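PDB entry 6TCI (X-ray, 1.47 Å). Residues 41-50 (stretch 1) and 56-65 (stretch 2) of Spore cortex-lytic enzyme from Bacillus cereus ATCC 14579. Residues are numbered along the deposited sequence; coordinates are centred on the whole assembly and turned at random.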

# COMPACT_ATOMS: atom_id res chain seq x y z
N THR A 41 -1.75 7.39 2.78
CA THR A 41 -1.27 6.14 2.21
C THR A 41 0.04 5.71 2.85
O THR A 41 0.24 4.52 3.13
CB THR A 41 -1.10 6.32 0.70
OG1 THR A 41 -2.33 6.81 0.13
CG2 THR A 41 -0.72 5.03 0.02
N TYR A 42 0.93 6.67 3.10
CA TYR A 42 2.18 6.40 3.81
C TYR A 42 1.90 5.79 5.17
O TYR A 42 2.47 4.76 5.54
CB TYR A 42 2.91 7.73 3.95
CG TYR A 42 4.23 7.74 4.70
CD1 TYR A 42 5.42 7.40 4.08
CD2 TYR A 42 4.28 8.16 6.03
CE1 TYR A 42 6.62 7.44 4.76
CE2 TYR A 42 5.48 8.21 6.72
CZ TYR A 42 6.65 7.86 6.09
OH TYR A 42 7.83 7.90 6.78
N TRP A 43 1.00 6.43 5.94
CA TRP A 43 0.64 5.95 7.27
C TRP A 43 0.03 4.55 7.22
O TRP A 43 0.45 3.64 7.94
CB TRP A 43 -0.34 6.96 7.88
CG TRP A 43 -0.93 6.60 9.21
CD1 TRP A 43 -2.24 6.33 9.47
CD2 TRP A 43 -0.25 6.55 10.47
NE1 TRP A 43 -2.41 6.07 10.81
CE2 TRP A 43 -1.20 6.20 11.44
CE3 TRP A 43 1.08 6.73 10.86
CZ2 TRP A 43 -0.88 6.05 12.79
CZ3 TRP A 43 1.40 6.57 12.20
CH2 TRP A 43 0.43 6.24 13.15
N ALA A 44 -0.98 4.36 6.36
CA ALA A 44 -1.62 3.05 6.24
C ALA A 44 -0.61 1.98 5.85
O ALA A 44 -0.63 0.87 6.39
CB ALA A 44 -2.73 3.11 5.19
N LEU A 45 0.27 2.29 4.90
CA LEU A 45 1.22 1.28 4.43
C LEU A 45 2.22 0.92 5.51
O LEU A 45 2.54 -0.26 5.69
CB LEU A 45 1.93 1.77 3.16
CG LEU A 45 2.96 0.79 2.57
CD1 LEU A 45 2.35 -0.57 2.25
CD2 LEU A 45 3.65 1.39 1.35
N ARG A 46 2.71 1.91 6.26
CA ARG A 46 3.63 1.61 7.35
C ARG A 46 2.96 0.75 8.42
O ARG A 46 3.58 -0.16 8.97
CB ARG A 46 4.21 2.89 7.92
CG ARG A 46 5.17 3.57 6.97
CD ARG A 46 5.59 4.92 7.50
NE ARG A 46 6.22 4.78 8.81
CZ ARG A 46 7.53 4.71 9.01
NH1 ARG A 46 8.37 4.79 7.99
NH2 ARG A 46 8.00 4.54 10.23
N ASN A 47 1.69 1.04 8.74
CA ASN A 47 0.99 0.22 9.73
C ASN A 47 0.79 -1.20 9.23
O ASN A 47 0.86 -2.16 10.00
CB ASN A 47 -0.35 0.87 10.08
CG ASN A 47 -0.17 2.09 10.95
OD1 ASN A 47 0.79 2.19 11.70
ND2 ASN A 47 -1.10 3.03 10.83
N PHE A 48 0.52 -1.35 7.93
CA PHE A 48 0.43 -2.68 7.34
C PHE A 48 1.76 -3.41 7.45
O PHE A 48 1.81 -4.58 7.84
CB PHE A 48 -0.00 -2.59 5.88
CG PHE A 48 0.09 -3.89 5.15
CD1 PHE A 48 -0.93 -4.82 5.25
CD2 PHE A 48 1.22 -4.21 4.40
CE1 PHE A 48 -0.84 -6.03 4.61
CE2 PHE A 48 1.30 -5.43 3.76
CZ PHE A 48 0.27 -6.34 3.87
N GLN A 49 2.85 -2.73 7.09
CA GLN A 49 4.17 -3.36 7.18
C GLN A 49 4.47 -3.82 8.60
O GLN A 49 4.95 -4.94 8.80
CB GLN A 49 5.25 -2.42 6.65
CG GLN A 49 5.17 -2.23 5.14
CD GLN A 49 6.12 -1.16 4.64
OE1 GLN A 49 6.30 -0.13 5.29
NE2 GLN A 49 6.73 -1.41 3.50
N GLU A 50 4.18 -2.98 9.59
CA GLU A 50 4.42 -3.34 10.99
C GLU A 50 3.61 -4.57 11.38
O GLU A 50 4.15 -5.52 11.97
CB GLU A 50 4.11 -2.15 11.90
CG GLU A 50 4.36 -2.42 13.38
CD GLU A 50 5.62 -1.76 13.88
OE1 GLU A 50 5.91 -0.62 13.46
OE2 GLU A 50 6.33 -2.38 14.71
N VAL A 56 9.50 -1.54 8.09
CA VAL A 56 8.55 -0.44 8.09
C VAL A 56 9.22 0.77 7.45
O VAL A 56 10.11 1.39 8.05
CB VAL A 56 8.05 -0.12 9.50
CG1 VAL A 56 7.03 1.01 9.46
CG2 VAL A 56 7.46 -1.37 10.15
N ASP A 57 8.80 1.12 6.23
CA ASP A 57 9.42 2.23 5.53
C ASP A 57 8.46 3.05 4.68
O ASP A 57 8.79 4.17 4.27
CB ASP A 57 10.60 1.76 4.68
CG ASP A 57 10.25 0.58 3.79
OD1 ASP A 57 9.11 0.55 3.27
OD2 ASP A 57 11.12 -0.31 3.62
N GLY A 58 7.26 2.53 4.40
CA GLY A 58 6.32 3.28 3.59
C GLY A 58 6.57 3.24 2.10
O GLY A 58 5.99 4.05 1.37
N LEU A 59 7.41 2.32 1.62
CA LEU A 59 7.62 2.09 0.19
C LEU A 59 7.20 0.66 -0.11
O LEU A 59 7.63 -0.26 0.58
CB LEU A 59 9.09 2.26 -0.19
CG LEU A 59 9.69 3.66 -0.17
CD1 LEU A 59 10.30 3.96 1.18
CD2 LEU A 59 10.73 3.82 -1.27
N ALA A 60 6.39 0.48 -1.16
CA ALA A 60 5.91 -0.86 -1.50
C ALA A 60 6.75 -1.41 -2.65
O ALA A 60 6.50 -1.10 -3.82
CB ALA A 60 4.42 -0.84 -1.83
N GLY A 61 7.76 -2.20 -2.30
CA GLY A 61 8.50 -3.01 -3.25
C GLY A 61 7.90 -4.39 -3.38
O GLY A 61 6.77 -4.65 -2.97
N ALA A 62 8.69 -5.30 -3.96
CA ALA A 62 8.18 -6.64 -4.29
C ALA A 62 7.65 -7.37 -3.06
O ALA A 62 6.55 -7.94 -3.09
CB ALA A 62 9.26 -7.46 -4.99
N LYS A 63 8.40 -7.35 -1.96
CA LYS A 63 8.00 -8.15 -0.80
C LYS A 63 6.74 -7.59 -0.15
O LYS A 63 5.86 -8.35 0.29
CB LYS A 63 9.15 -8.25 0.19
CG LYS A 63 10.15 -9.36 -0.15
CD LYS A 63 11.58 -8.94 0.15
N THR A 64 6.62 -6.26 -0.08
CA THR A 64 5.43 -5.65 0.49
C THR A 64 4.21 -5.90 -0.39
O THR A 64 3.13 -6.22 0.11
CB THR A 64 5.65 -4.15 0.70
OG1 THR A 64 6.65 -3.97 1.72
CG2 THR A 64 4.37 -3.47 1.16
N LYS A 65 4.36 -5.74 -1.71
CA LYS A 65 3.24 -6.02 -2.61
C LYS A 65 2.80 -7.47 -2.49
O LYS A 65 1.60 -7.76 -2.45
CB LYS A 65 3.63 -5.74 -4.05
CG LYS A 65 3.82 -4.28 -4.39
CD LYS A 65 4.52 -4.18 -5.72
CE LYS A 65 4.86 -2.77 -6.09
NZ LYS A 65 5.61 -2.76 -7.38

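A single buried amide can gather several polar groups of a loop against a helix, and this fragment of a spore cortex-lytic enzyme is a clear worked example. Stretch 1 is helical throughout, so its backbone N-H and C=O groups are largely spent on its own i to i+4 ladder. What it offers the neighbouring segment, a loop that leads into a second helix, is chiefly side chains, and the contact buries 568 Å², both sides summed.

Stretch 1 opens, within a helix already under way, with Thr41, which is out of reach, and the first contact comes from Tyr42. Its t rotamer carries the ring obliquely past Gly58, with Tyr42 CD1 4.2 Å from Gly58 CA. Glycine suits this place for two reasons: a CB on Gly58 would lie only 2.8 Å from Tyr42 CE1, and the positive phi of 79° would jam it against the preceding carbonyl oxygen. Trp43, pointing away, and Ala44, out of reach, take no part.

One turn on from Thr41, Leu45 points toward the loop and supplies an apolar contact. Its methyl CD2 packs 3.5 Å from Gly58 C and 4.0 Å from Ala60 CB, while CD1 lies 3.7 Å from Thr64 CG2. A branched side chain thus touches both the loop and the start of the second helix. Arg46 sits where the backbones come closest, its CA 4.9 Å from Gly58 CA. Its side chain serves here through packing rather than through charge: Arg46 CG lies 3.5 Å from Gly58 N, Arg46 CB lies 3.7 Å from Val56 CG1, and that same methyl sits over one face of the guanidinium.

Asn47 points away. Phe48 starts sideways, but its ring reaches back, with Phe48 CE2 4.2 Å from Thr64 O and 4.5 Å from Thr64 CG2.

Gln49 is the centre of the arrangement. It points toward the loop, and its m, t conformation extends a buried amide that must find partners there. Gln49 OE1 accepts two nearly straight hydrogen bonds from consecutive backbone amides, Asp57 N at 2.9 Å and Gly58 N at 3.0 Å, so one carbonyl pins the turn. On the other side of the amide, Gln49 NE2 donates to Thr64 OG1 and to Asp57 OD1, both at 3.1 Å, and makes a weak, bent bond to Leu59 O at 3.3 Å. Glutamine suits the site because it presents an acceptor and a donor together. The aspartate completes the network: although its CA-to-CB bond points away, the p rotamer brings the carboxylate back, and Asp57 OD1 also accepts from Leu59 N at 3.0 Å, bracing the loop internally.

Glu50 closes the contact at its exposed margin. Glu50 N and Glu50 OE1 each lie 3.7 Å from Val56 CG2, so the valine spreads its two methyls along the helix, CG1 by Arg46 and CG2 by Glu50. The general lesson is that apolar contacts flank a buried amide that bonds to several groups of the loop.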